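Local coordinates for protein oligopeptide ABC transporter OppAIV (Borrelia burgdorferi B31, PDB 4GL8) that probably binds oligopeptides outside the inner membrane and hands them to an ABC transporter for uptake, at residues D44-N49 and R113-R118; L62-G67 and F182-M187; L120-G125 and E141-K146; S58-G63 and E201-S206; V89-H94 and Y172-L177. All coordinates share one frame; numbering follows the deposited sequence. Where two conformers were deposited one is given.

Contact 2 touches contacts 1, 4 and 5; contact 3, nearer the surface, touches contact 1. Contacts 1 and 2 have centres about 9 Å apart and meet through S115 with V185 and Y116 with F182. Contacts 2 and 4, also about 9 Å apart centre to centre, share L62 and G63 and one water. Contacts 2 and 5 reach the same five-stranded antiparallel sheet. Contact 3 follows contact 1 in the chain and meets it where T124 bonds to R118. The segments of contact 1 alternate along the chain with those of contacts 2, 4 and 5, so sequence-distant pieces are interlocked, and at contact 1 N49 hydrogen-bonds the bound peptide through backbone atoms.

Contact 1: residues D44-N49 and R113-R118; sequences DAQLIN and RKSYLR
R118 meets D44 end-on, NH1 and NH2 each facing one carboxylate oxygen. The two flat groups lie 7° from coplanar, and both oxygens use their syn lone pairs. R118 NH2 to D44 OD2 measures 2.8 Å and R118 NH1 to D44 OD1 3.2 Å, the geometry of a bidentate salt bridge. The arginine chain reaches this far because it is extended from CG to NE, with CG anti to the backbone N (chi1 170°).

Q46 crosses the same arginine: its OE1 takes a bond from R118 NH1 at 3.0 Å, the donor standing above the carbonyl plane. NH1 is thus shared by two acceptors and NH2 is held by OD2, which should limit rotation of the guanidinium. The other end of the amide donates almost straight, at 171°, from Q46 NE2 to the helical carbonyl S115 O over 3.0 Å. The hydroxyl of S115 is engaged elsewhere, by the backbone N of V185.

D44 is itself held in place. Its OD1 also accepts from Q46 N at 3.1 Å, on the anti side, and W197 NE1 bonds to OD2. These bonds would be expected to favour the charged carboxylate. The D44-to-Q46 bond closes an Asx turn; this shapes the loop and presents D44 and Q46, which tie it to helix 109-119 through R118 and S115 O.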
# COMPACT_ATOMS: atom_id res chain seq x y z
N ASP A 44 -2.07 13.46 -5.15
CA ASP A 44 -1.38 13.39 -6.44
C ASP A 44 -0.94 11.94 -6.63
O ASP A 44 -0.10 11.45 -5.88
CB ASP A 44 -0.17 14.33 -6.39
CG ASP A 44 0.56 14.43 -7.72
OD1 ASP A 44 0.55 13.47 -8.51
OD2 ASP A 44 1.16 15.50 -7.97
N ALA A 45 -1.52 11.26 -7.61
CA ALA A 45 -1.33 9.82 -7.77
C ALA A 45 0.12 9.42 -7.97
O ALA A 45 0.49 8.26 -7.69
CB ALA A 45 -2.20 9.28 -8.93
N GLN A 46 0.93 10.35 -8.47
CA GLN A 46 2.32 10.03 -8.80
C GLN A 46 3.21 10.25 -7.59
O GLN A 46 4.39 9.91 -7.63
CB GLN A 46 2.79 10.83 -10.01
CG GLN A 46 1.99 10.48 -11.25
CD GLN A 46 2.56 11.07 -12.53
OE1 GLN A 46 3.20 12.13 -12.52
NE2 GLN A 46 2.37 10.36 -13.65
N LEU A 47 2.65 10.82 -6.51
CA LEU A 47 3.39 11.03 -5.27
C LEU A 47 2.83 10.18 -4.12
O LEU A 47 3.48 10.04 -3.12
CB LEU A 47 3.35 12.51 -4.86
CG LEU A 47 3.82 13.55 -5.87
CD1 LEU A 47 3.64 14.97 -5.34
CD2 LEU A 47 5.28 13.35 -6.27
N ILE A 48 1.63 9.65 -4.24
CA ILE A 48 1.02 8.86 -3.14
C ILE A 48 1.77 7.57 -2.94
O ILE A 48 1.99 6.85 -3.91
CB ILE A 48 -0.46 8.53 -3.44
CG1 ILE A 48 -1.33 9.76 -3.28
CG2 ILE A 48 -0.99 7.45 -2.51
CD1 ILE A 48 -2.60 9.69 -4.07
N ASN A 49 2.11 7.24 -1.70
CA ASN A 49 2.73 5.95 -1.41
C ASN A 49 2.05 5.22 -0.28
O ASN A 49 2.64 4.32 0.31
CB ASN A 49 4.21 6.13 -1.09
CG ASN A 49 4.45 7.10 0.06
OD1 ASN A 49 3.56 7.36 0.89
ND2 ASN A 49 5.67 7.66 0.10
N ARG A 113 1.19 9.37 -22.24
CA ARG A 113 2.61 9.31 -22.37
C ARG A 113 3.33 10.47 -21.65
O ARG A 113 4.32 10.27 -20.98
CB ARG A 113 2.94 9.29 -23.84
CG ARG A 113 4.41 9.16 -24.10
CD ARG A 113 4.74 9.20 -25.56
NE ARG A 113 6.11 9.65 -25.57
CZ ARG A 113 6.51 10.90 -25.72
NH1 ARG A 113 5.68 11.90 -26.02
NH2 ARG A 113 7.78 11.12 -25.62
N LYS A 114 2.82 11.67 -21.83
CA LYS A 114 3.33 12.88 -21.15
C LYS A 114 3.21 12.76 -19.61
O LYS A 114 4.09 13.22 -18.85
CB LYS A 114 2.56 14.11 -21.67
N SER A 115 2.15 12.10 -19.15
CA SER A 115 2.00 11.77 -17.75
C SER A 115 3.13 10.87 -17.24
O SER A 115 3.77 11.15 -16.19
CB SER A 115 0.65 11.10 -17.53
OG SER A 115 0.55 10.69 -16.19
N TYR A 116 3.43 9.80 -17.98
CA TYR A 116 4.56 8.94 -17.61
C TYR A 116 5.87 9.67 -17.63
O TYR A 116 6.70 9.43 -16.74
CB TYR A 116 4.65 7.67 -18.45
CG TYR A 116 3.60 6.67 -18.03
CD1 TYR A 116 3.68 6.02 -16.80
CD2 TYR A 116 2.53 6.38 -18.85
CE1 TYR A 116 2.71 5.09 -16.41
CE2 TYR A 116 1.57 5.46 -18.46
CZ TYR A 116 1.66 4.82 -17.25
OH TYR A 116 0.70 3.90 -16.89
N LEU A 117 6.03 10.60 -18.56
CA LEU A 117 7.25 11.42 -18.55
C LEU A 117 7.44 12.24 -17.26
O LEU A 117 8.57 12.36 -16.78
CB LEU A 117 7.32 12.34 -19.77
CG LEU A 117 7.38 11.71 -21.17
CD1 LEU A 117 7.46 12.85 -22.17
CD2 LEU A 117 8.54 10.78 -21.37
N ARG A 118 6.37 12.81 -16.71
CA ARG A 118 6.46 13.51 -15.42
C ARG A 118 6.97 12.61 -14.28
O ARG A 118 7.84 13.03 -13.52
CB ARG A 118 5.11 14.13 -15.03
CG ARG A 118 5.03 14.69 -13.59
CD ARG A 118 3.68 15.34 -13.35
NE ARG A 118 3.60 16.08 -12.10
CZ ARG A 118 2.97 15.69 -10.99
NH1 ARG A 118 2.34 14.50 -10.91
NH2 ARG A 118 2.96 16.49 -9.92

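Contact 2: residues L62-G67 and F182-M187; sequences LGILDG and FIPVPM
I183 and P184 pack against the backbone of L62 and G63, and this is the tight part of the contact. The CG2 branch of I183 lies 3.6 Å from L62 O, while its CG1 branch is 4.0 Å from G63 CA. The ring carbon CD of P184 comes within 3.9 Å of the same L62 O. The closest pair of CA atoms, G63 and I183, is 4.5 Å apart, an approach in keeping with the lack of a side chain at G63.

The looser part is apolar at I64, whose CG1, in one of two conformers, is a tentative 4.3 Å from CG of P184, and hydrated on the backbone. One water donates to P184 O at 2.9 Å; its link to L62 O is too short to be trusted. A second accepts from I64 N at 2.9 Å and donates to F182 O at 2.8 Å, a sound bridge between the two chains.

Around this junction, Y116 and I112 of helix 109-119 touch I64 and P184 respectively, strand 74-84 pairs with G63 and I64, and P186 stands at the N-cap of helix 187-193.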
# COMPACT_ATOMS: atom_id res chain seq x y z
N LEU A 62 -9.16 7.08 -13.17
CA LEU A 62 -9.21 5.81 -13.87
C LEU A 62 -7.84 5.45 -14.42
O LEU A 62 -7.20 6.25 -15.08
CB LEU A 62 -10.19 5.96 -15.02
CG LEU A 62 -10.80 4.72 -15.62
CD1 LEU A 62 -11.53 3.91 -14.53
CD2 LEU A 62 -11.75 5.16 -16.74
N GLY A 63 -7.36 4.26 -14.07
CA GLY A 63 -6.15 3.72 -14.63
C GLY A 63 -6.35 3.16 -16.03
O GLY A 63 -7.47 3.09 -16.53
N ILE A 64 -5.25 2.75 -16.67
CA ILE A 64 -5.35 2.13 -17.98
C ILE A 64 -6.22 0.88 -17.79
O ILE A 64 -7.09 0.57 -18.62
CB ILE A 64 -3.95 1.83 -18.59
CG1 ILE A 64 -3.21 3.15 -18.89
CG2 ILE A 64 -4.10 1.06 -19.88
CD1 ILE A 64 -1.71 3.00 -19.11
N LEU A 65 -5.99 0.19 -16.69
CA LEU A 65 -6.87 -0.81 -16.21
C LEU A 65 -7.39 -0.24 -14.90
O LEU A 65 -6.75 0.62 -14.31
CB LEU A 65 -6.16 -2.12 -15.97
CG LEU A 65 -5.45 -2.81 -17.13
CD1 LEU A 65 -5.37 -4.29 -16.84
CD2 LEU A 65 -6.14 -2.59 -18.45
N ASP A 66 -8.54 -0.73 -14.48
CA ASP A 66 -9.23 -0.28 -13.32
C ASP A 66 -9.26 -1.49 -12.38
O ASP A 66 -9.00 -2.62 -12.81
CB ASP A 66 -10.65 0.10 -13.78
CG ASP A 66 -11.49 0.81 -12.72
OD1 ASP A 66 -10.94 1.52 -11.84
OD2 ASP A 66 -12.74 0.69 -12.78
N GLY A 67 -9.57 -1.26 -11.11
CA GLY A 67 -9.68 -2.33 -10.13
C GLY A 67 -11.01 -3.01 -10.30
O GLY A 67 -12.01 -2.39 -10.67
N PHE A 182 0.91 4.21 -11.61
CA PHE A 182 0.68 3.99 -13.02
C PHE A 182 -0.56 4.70 -13.58
O PHE A 182 -0.81 4.66 -14.79
CB PHE A 182 0.55 2.50 -13.32
CG PHE A 182 1.85 1.75 -13.28
CD1 PHE A 182 2.61 1.61 -14.42
CD2 PHE A 182 2.25 1.13 -12.14
CE1 PHE A 182 3.75 0.85 -14.42
CE2 PHE A 182 3.41 0.39 -12.11
CZ PHE A 182 4.17 0.25 -13.25
N ILE A 183 -1.30 5.39 -12.74
CA ILE A 183 -2.54 6.03 -13.19
C ILE A 183 -2.20 7.36 -13.85
O ILE A 183 -1.47 8.15 -13.27
CB ILE A 183 -3.55 6.21 -12.03
CG1 ILE A 183 -3.93 4.84 -11.49
CG2 ILE A 183 -4.79 6.96 -12.51
CD1 ILE A 183 -4.85 4.84 -10.29
N PRO A 184 -2.69 7.59 -15.07
CA PRO A 184 -2.36 8.84 -15.76
C PRO A 184 -2.97 10.06 -15.07
O PRO A 184 -4.08 9.97 -14.50
CB PRO A 184 -2.98 8.66 -17.16
CG PRO A 184 -3.10 7.15 -17.32
CD PRO A 184 -3.46 6.69 -15.94
N VAL A 185 -2.25 11.18 -15.15
CA VAL A 185 -2.68 12.45 -14.55
C VAL A 185 -2.76 13.52 -15.63
O VAL A 185 -2.12 13.39 -16.66
CB VAL A 185 -1.74 12.89 -13.41
CG1 VAL A 185 -1.87 11.96 -12.24
CG2 VAL A 185 -0.30 12.96 -13.89
N PRO A 186 -3.56 14.60 -15.40
CA PRO A 186 -3.84 15.60 -16.45
C PRO A 186 -2.73 16.64 -16.64
O PRO A 186 -2.66 17.67 -15.91
CB PRO A 186 -5.13 16.26 -15.98
CG PRO A 186 -5.15 16.06 -14.50
CD PRO A 186 -4.47 14.73 -14.25
N MET A 187 -1.91 16.41 -17.65
CA MET A 187 -0.71 17.20 -17.82
C MET A 187 -0.98 18.65 -18.18
O MET A 187 -0.23 19.50 -17.78
CB MET A 187 0.27 16.55 -18.78
CG MET A 187 1.00 15.36 -18.12
SD MET A 187 1.75 15.74 -16.52
CE MET A 187 3.09 16.80 -17.02
O HOH W 1 -6.52 8.68 -15.33
O HOH W 2 -2.78 2.68 -15.15

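Contact 3: residues L120-G125 and E141-K146; sequences LDKETG and EYFDGK
F143 and K122 each place CG anti to their backbone N (chi1 170° and -155°), and the two side chains cross at about a right angle. A bend at chi3 (-76°) brings K122 CE to 3.5 Å from F143 CE1, an oblique approach in which a methylene makes the contact with the ring. Separately, K122 NZ stands 4.5 Å from D144 OD1, beyond a salt bridge. The ring has another cation-pi partner in K133.

L120 meets the neighbouring aromatic differently. Its CB lies in the plane of the Y142 ring, at the edge, 3.7 Å from CD2 of that tyrosine. Its carbonyl O stands 3.6 Å from F143 CD2.

The polar link between the segments is a water. It donates to L120 O at 2.8 Å and to F143 O at 3.0 Å, and accepts from K122 N at 2.9 Å, so three backbone groups fix its position. Both chains turn here: D121 OD1 accepts from E123 N in an Asx turn, and G145 ends helix 139-143 in a Schellman motif.

Chemically, this surface contact combines hydrocarbon packing with a water bridge, while the opposite charges of K122 and D144 probably add only a longer-range attraction.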
# COMPACT_ATOMS: atom_id res chain seq x y z
N LEU A 120 8.80 10.07 -14.41
CA LEU A 120 10.18 9.70 -14.71
C LEU A 120 11.12 10.90 -14.73
O LEU A 120 12.29 10.76 -15.09
CB LEU A 120 10.25 8.97 -16.05
CG LEU A 120 9.62 7.58 -16.00
CD1 LEU A 120 9.28 7.06 -17.40
CD2 LEU A 120 10.54 6.60 -15.30
N ASP A 121 10.60 12.07 -14.33
CA ASP A 121 11.39 13.24 -14.09
C ASP A 121 11.87 13.23 -12.65
O ASP A 121 11.05 13.23 -11.73
CB ASP A 121 10.56 14.51 -14.32
CG ASP A 121 11.42 15.78 -14.40
OD1 ASP A 121 12.60 15.77 -13.95
OD2 ASP A 121 10.91 16.78 -14.95
N LYS A 122 13.18 13.26 -12.46
CA LYS A 122 13.80 13.34 -11.14
C LYS A 122 13.19 14.47 -10.29
O LYS A 122 12.96 14.28 -9.09
CB LYS A 122 15.30 13.53 -11.29
CG LYS A 122 16.16 13.06 -10.13
CD LYS A 122 17.62 12.90 -10.57
CE LYS A 122 17.83 11.62 -11.39
NZ LYS A 122 19.20 11.45 -11.95
N GLU A 123 12.87 15.60 -10.91
CA GLU A 123 12.42 16.80 -10.16
C GLU A 123 11.06 16.63 -9.49
O GLU A 123 10.77 17.32 -8.52
CB GLU A 123 12.42 18.06 -11.05
N THR A 124 10.24 15.71 -10.00
CA THR A 124 8.93 15.39 -9.40
C THR A 124 9.05 14.77 -7.99
O THR A 124 8.12 14.88 -7.16
CB THR A 124 8.15 14.41 -10.31
OG1 THR A 124 8.10 14.93 -11.65
CG2 THR A 124 6.71 14.19 -9.79
N GLY A 125 10.16 14.07 -7.75
CA GLY A 125 10.44 13.48 -6.45
C GLY A 125 9.47 12.38 -6.05
O GLY A 125 9.21 12.20 -4.87
N GLU A 141 17.07 4.24 -17.75
CA GLU A 141 18.05 4.97 -18.53
C GLU A 141 17.51 6.34 -18.84
O GLU A 141 18.22 7.33 -18.72
CB GLU A 141 18.35 4.21 -19.82
CG GLU A 141 19.20 2.97 -19.60
CD GLU A 141 18.43 1.70 -19.28
OE1 GLU A 141 17.21 1.74 -18.96
OE2 GLU A 141 19.08 0.64 -19.31
N TYR A 142 16.25 6.41 -19.24
CA TYR A 142 15.63 7.70 -19.41
C TYR A 142 15.73 8.58 -18.13
O TYR A 142 16.10 9.73 -18.20
CB TYR A 142 14.16 7.53 -19.83
CG TYR A 142 13.48 8.86 -19.93
CD1 TYR A 142 13.74 9.70 -21.00
CD2 TYR A 142 12.59 9.30 -18.94
CE1 TYR A 142 13.13 10.93 -21.10
CE2 TYR A 142 11.98 10.52 -19.03
CZ TYR A 142 12.24 11.32 -20.11
OH TYR A 142 11.66 12.54 -20.20
N PHE A 143 15.38 8.01 -16.98
CA PHE A 143 15.38 8.71 -15.68
C PHE A 143 16.74 9.25 -15.30
O PHE A 143 16.84 10.36 -14.75
CB PHE A 143 14.86 7.75 -14.58
CG PHE A 143 15.02 8.25 -13.16
CD1 PHE A 143 16.18 7.99 -12.44
CD2 PHE A 143 14.00 8.95 -12.54
CE1 PHE A 143 16.32 8.44 -11.13
CE2 PHE A 143 14.13 9.39 -11.23
CZ PHE A 143 15.28 9.14 -10.52
N ASP A 144 17.77 8.45 -15.58
CA ASP A 144 19.16 8.80 -15.33
C ASP A 144 19.73 9.72 -16.38
O ASP A 144 20.89 10.06 -16.30
CB ASP A 144 20.05 7.55 -15.34
CG ASP A 144 19.82 6.65 -14.15
OD1 ASP A 144 19.16 7.08 -13.18
OD2 ASP A 144 20.31 5.50 -14.20
N GLY A 145 18.96 10.10 -17.39
CA GLY A 145 19.47 10.99 -18.43
C GLY A 145 20.31 10.34 -19.51
O GLY A 145 21.09 11.03 -20.17
N LYS A 146 20.15 9.03 -19.70
CA LYS A 146 20.95 8.27 -20.66
C LYS A 146 20.22 7.86 -21.94
O LYS A 146 20.85 7.49 -22.91
CB LYS A 146 21.56 7.04 -19.99
CG LYS A 146 22.36 7.40 -18.74
CD LYS A 146 23.49 6.43 -18.43
CE LYS A 146 22.98 5.12 -17.85
NZ LYS A 146 23.90 4.61 -16.79
O HOH W 3 14.58 12.31 -14.77

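Contact 4: residues S58-G63 and E201-S206; sequences SQMFLG and ENMVVS
Hydrogen bonding centres on S206. Its OG accepts from L62 N at 2.9 Å and donates to a water at 2.7 Å. The torsion (chi1 54°), which sets OG between the backbone N and the carbonyl carbon, turns the hydroxyl toward L62 N. A second link, S206 N to M60 O, is weak, with a 3.4 Å separation and an angle of 126°.

Aromatic contacts belong to F61. V205 CB lies over one ring face, offset toward the rim, and V205 CG1 is 3.8 Å from F61 CZ. M203 instead meets the edge: its sulfur is 5.0 Å from the F61 ring centroid and 78° off the normal, a Met-aromatic contact.

Apolar packing outside the ring involves M60, whose CE comes to 4.0 Å from M203 SD as the two side chains cross at about a right angle. M60 CB also sits 4.1 Å from V205 CG1.

The chemistry implies a division of work: sulfur, ring and methyl groups fill one end of this buried contact, while the S206 hydroxyl takes up the L62 N-H at the other, with only a weak bond to M60 O.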
# COMPACT_ATOMS: atom_id res chain seq x y z
N SER A 58 -8.19 6.59 -6.13
CA SER A 58 -8.77 5.57 -6.97
C SER A 58 -10.25 5.86 -7.26
O SER A 58 -10.77 5.36 -8.27
CB SER A 58 -8.54 4.17 -6.36
OG SER A 58 -9.40 3.99 -5.22
N GLN A 59 -10.92 6.69 -6.44
CA GLN A 59 -12.30 7.08 -6.72
C GLN A 59 -12.39 8.20 -7.73
O GLN A 59 -13.49 8.52 -8.18
CB GLN A 59 -13.07 7.49 -5.46
CG GLN A 59 -12.86 6.59 -4.26
CD GLN A 59 -13.12 5.14 -4.57
OE1 GLN A 59 -14.16 4.78 -5.12
NE2 GLN A 59 -12.15 4.28 -4.25
N MET A 60 -11.25 8.78 -8.10
CA MET A 60 -11.23 9.93 -8.96
C MET A 60 -10.51 9.73 -10.26
O MET A 60 -10.86 10.37 -11.21
CB MET A 60 -10.62 11.11 -8.24
CG MET A 60 -11.34 11.43 -6.96
SD MET A 60 -10.90 13.03 -6.28
CE MET A 60 -9.33 12.66 -5.55
N PHE A 61 -9.49 8.87 -10.29
CA PHE A 61 -8.65 8.67 -11.46
C PHE A 61 -8.72 7.22 -11.92
O PHE A 61 -8.39 6.29 -11.19
CB PHE A 61 -7.20 9.10 -11.17
CG PHE A 61 -7.06 10.57 -10.89
CD1 PHE A 61 -7.26 11.07 -9.61
CD2 PHE A 61 -6.83 11.46 -11.92
CE1 PHE A 61 -7.21 12.44 -9.37
CE2 PHE A 61 -6.77 12.82 -11.68
CZ PHE A 61 -6.97 13.31 -10.40
N LEU A 62 -9.16 7.08 -13.17
CA LEU A 62 -9.21 5.81 -13.87
C LEU A 62 -7.84 5.45 -14.42
O LEU A 62 -7.20 6.25 -15.08
CB LEU A 62 -10.19 5.96 -15.02
CG LEU A 62 -10.80 4.72 -15.62
CD1 LEU A 62 -11.53 3.91 -14.53
CD2 LEU A 62 -11.75 5.16 -16.74
N GLY A 63 -7.36 4.26 -14.07
CA GLY A 63 -6.15 3.72 -14.63
C GLY A 63 -6.35 3.16 -16.03
O GLY A 63 -7.47 3.09 -16.53
N GLU A 201 -10.38 23.46 -6.66
CA GLU A 201 -10.76 24.35 -7.75
C GLU A 201 -9.96 24.07 -9.01
O GLU A 201 -10.37 24.47 -10.10
CB GLU A 201 -10.62 25.83 -7.32
CG GLU A 201 -9.20 26.27 -6.95
CD GLU A 201 -8.88 26.22 -5.44
OE1 GLU A 201 -9.50 25.42 -4.66
OE2 GLU A 201 -7.94 26.99 -5.04
N ASN A 202 -8.84 23.36 -8.89
CA ASN A 202 -8.00 23.08 -10.07
C ASN A 202 -8.00 21.64 -10.53
O ASN A 202 -7.85 21.37 -11.72
CB ASN A 202 -6.57 23.49 -9.78
CG ASN A 202 -6.45 24.95 -9.41
OD1 ASN A 202 -7.11 25.81 -9.97
ND2 ASN A 202 -5.61 25.22 -8.44
N MET A 203 -8.14 20.70 -9.61
CA MET A 203 -8.03 19.29 -9.98
C MET A 203 -9.06 18.92 -11.04
O MET A 203 -10.21 19.26 -10.90
CB MET A 203 -8.23 18.39 -8.77
CG MET A 203 -8.17 16.93 -9.16
SD MET A 203 -8.28 15.82 -7.78
CE MET A 203 -6.63 15.96 -7.07
N VAL A 204 -8.66 18.23 -12.09
CA VAL A 204 -9.61 17.65 -13.04
C VAL A 204 -9.29 16.20 -13.07
O VAL A 204 -8.16 15.82 -12.82
CB VAL A 204 -9.51 18.25 -14.47
CG1 VAL A 204 -9.80 19.76 -14.45
CG2 VAL A 204 -8.17 17.94 -15.10
N VAL A 205 -10.29 15.37 -13.36
CA VAL A 205 -10.17 13.93 -13.11
C VAL A 205 -10.76 13.14 -14.27
O VAL A 205 -11.48 13.69 -15.10
CB VAL A 205 -10.92 13.53 -11.81
CG1 VAL A 205 -10.59 14.47 -10.65
CG2 VAL A 205 -12.43 13.50 -12.03
N SER A 206 -10.49 11.83 -14.26
CA SER A 206 -10.94 10.89 -15.29
C SER A 206 -11.96 9.88 -14.79
O SER A 206 -12.58 9.18 -15.57
CB SER A 206 -9.73 10.12 -15.84
OG SER A 206 -9.02 9.52 -14.77
O HOH W 1 -6.52 8.68 -15.33

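Contact 5: residues V89-H94 and Y172-L177; sequences VVYTFH and YFLDML
Y91 OH and the backbone N of L174 are bridged by one water, at 3.0 Å from the hydroxyl and 3.1 Å from L174 N, which donates to it. This places a polar link at the first turn of helix 173-176, beside an otherwise apolar interface.

The ring of the same tyrosine receives the edge of F173. F173 CD2 stands 3.7 Å above the Y91 plane and over its centre; the centroids are 5.0 Å apart and the planes 67° from parallel, an edge-to-face (T-shaped) pair. F173 reaches Y91 because its CG is anti to the backbone N (chi1 179°).

L174 fills the adjoining position with a single branch. Its CD2 approaches Y91 CE2 obliquely at 3.7 Å and also meets F93 at the ring edge, 4.0 Å from CE1 of F93. The F93 ring extends further toward L177, the two side chains arriving from opposite directions; the 3.3 Å between F93 CZ and L177 CD1 is unusually short and may reflect coordinate error. L177 CG meanwhile lies over one face of F173.

Y91 and F93 alternate with V90 and T92 along strand 90-95, which lies between strand 161-165, bonded through I164 and L162, and strand 74-84, where T92 bonds to D83. Their side chains present one sheet face to the helix, and V135 of helix 129-135 also touches F173. The arrangement is a helix packed on an antiparallel sheet through alternate strand residues.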
# COMPACT_ATOMS: atom_id res chain seq x y z
N VAL A 89 6.59 -9.10 -24.06
CA VAL A 89 7.17 -7.83 -23.59
C VAL A 89 6.45 -6.59 -24.05
O VAL A 89 6.61 -5.57 -23.43
CB VAL A 89 8.67 -7.69 -23.90
CG1 VAL A 89 9.45 -8.84 -23.33
CG2 VAL A 89 8.95 -7.53 -25.39
N VAL A 90 5.68 -6.67 -25.14
CA VAL A 90 5.03 -5.48 -25.73
C VAL A 90 3.54 -5.51 -25.56
O VAL A 90 2.86 -6.35 -26.15
CB VAL A 90 5.36 -5.33 -27.23
CG1 VAL A 90 4.88 -3.96 -27.75
CG2 VAL A 90 6.85 -5.48 -27.48
N TYR A 91 3.03 -4.59 -24.76
CA TYR A 91 1.59 -4.47 -24.49
C TYR A 91 1.04 -3.29 -25.24
O TYR A 91 1.65 -2.21 -25.25
CB TYR A 91 1.32 -4.23 -23.00
CG TYR A 91 1.54 -5.43 -22.16
CD1 TYR A 91 2.81 -5.93 -21.98
CD2 TYR A 91 0.49 -6.08 -21.54
CE1 TYR A 91 3.04 -7.05 -21.21
CE2 TYR A 91 0.70 -7.20 -20.77
CZ TYR A 91 1.98 -7.68 -20.60
OH TYR A 91 2.22 -8.78 -19.82
N THR A 92 -0.13 -3.49 -25.84
CA THR A 92 -0.73 -2.49 -26.72
C THR A 92 -2.16 -2.31 -26.21
O THR A 92 -2.97 -3.25 -26.26
CB THR A 92 -0.65 -2.94 -28.21
OG1 THR A 92 0.72 -3.22 -28.56
CG2 THR A 92 -1.21 -1.88 -29.19
N PHE A 93 -2.44 -1.13 -25.66
CA PHE A 93 -3.74 -0.79 -25.10
C PHE A 93 -4.57 0.05 -26.09
O PHE A 93 -4.10 1.05 -26.66
CB PHE A 93 -3.54 -0.04 -23.77
CG PHE A 93 -2.81 -0.85 -22.76
CD1 PHE A 93 -3.49 -1.78 -21.97
CD2 PHE A 93 -1.44 -0.76 -22.64
CE1 PHE A 93 -2.82 -2.58 -21.08
CE2 PHE A 93 -0.75 -1.56 -21.72
CZ PHE A 93 -1.43 -2.48 -20.96
N HIS A 94 -5.82 -0.38 -26.30
CA HIS A 94 -6.77 0.32 -27.17
C HIS A 94 -7.72 1.10 -26.29
O HIS A 94 -8.48 0.50 -25.52
CB HIS A 94 -7.53 -0.69 -28.04
CG HIS A 94 -6.63 -1.62 -28.77
ND1 HIS A 94 -5.98 -1.25 -29.94
CD2 HIS A 94 -6.22 -2.87 -28.49
CE1 HIS A 94 -5.22 -2.25 -30.35
NE2 HIS A 94 -5.34 -3.25 -29.48
N TYR A 172 2.29 -10.36 -13.91
CA TYR A 172 1.51 -9.44 -13.07
C TYR A 172 1.53 -7.97 -13.54
O TYR A 172 0.99 -7.10 -12.87
CB TYR A 172 2.02 -9.51 -11.62
CG TYR A 172 3.51 -9.44 -11.51
CD1 TYR A 172 4.27 -10.59 -11.53
CD2 TYR A 172 4.16 -8.21 -11.42
CE1 TYR A 172 5.65 -10.53 -11.45
CE2 TYR A 172 5.54 -8.14 -11.31
CZ TYR A 172 6.28 -9.32 -11.33
OH TYR A 172 7.64 -9.29 -11.26
N PHE A 173 2.14 -7.66 -14.67
CA PHE A 173 2.10 -6.26 -15.17
C PHE A 173 0.67 -5.66 -15.28
O PHE A 173 0.40 -4.54 -14.82
CB PHE A 173 2.79 -6.16 -16.51
CG PHE A 173 2.77 -4.78 -17.09
CD1 PHE A 173 3.37 -3.73 -16.42
CD2 PHE A 173 2.14 -4.53 -18.31
CE1 PHE A 173 3.35 -2.45 -16.94
CE2 PHE A 173 2.12 -3.25 -18.84
CZ PHE A 173 2.74 -2.21 -18.15
N LEU A 174 -0.25 -6.37 -15.90
CA LEU A 174 -1.61 -5.84 -16.00
C LEU A 174 -2.19 -5.43 -14.63
O LEU A 174 -2.79 -4.37 -14.47
CB LEU A 174 -2.55 -6.82 -16.73
CG LEU A 174 -2.17 -7.19 -18.17
CD1 LEU A 174 -2.97 -8.37 -18.73
CD2 LEU A 174 -2.34 -5.98 -19.08
N ASP A 175 -2.00 -6.26 -13.62
CA ASP A 175 -2.60 -5.99 -12.32
C ASP A 175 -1.93 -4.76 -11.68
O ASP A 175 -2.54 -4.00 -10.94
CB ASP A 175 -2.48 -7.23 -11.44
CG ASP A 175 -3.30 -7.11 -10.21
OD1 ASP A 175 -4.54 -7.01 -10.33
OD2 ASP A 175 -2.71 -7.07 -9.12
N MET A 176 -0.68 -4.56 -12.06
CA MET A 176 0.18 -3.47 -11.65
C MET A 176 -0.32 -2.11 -12.15
O MET A 176 -0.14 -1.08 -11.48
CB MET A 176 1.55 -3.81 -12.25
CG MET A 176 2.75 -3.06 -11.80
SD MET A 176 4.20 -4.05 -12.30
CE MET A 176 5.29 -3.31 -11.09
N LEU A 177 -0.96 -2.09 -13.32
CA LEU A 177 -1.47 -0.86 -13.90
C LEU A 177 -2.58 -0.19 -13.09
O LEU A 177 -2.90 0.99 -13.36
CB LEU A 177 -1.93 -1.08 -15.33
CG LEU A 177 -0.84 -1.32 -16.35
CD1 LEU A 177 -1.46 -1.74 -17.70
CD2 LEU A 177 0.03 -0.07 -16.52
O HOH W 4 0.67 -9.02 -17.30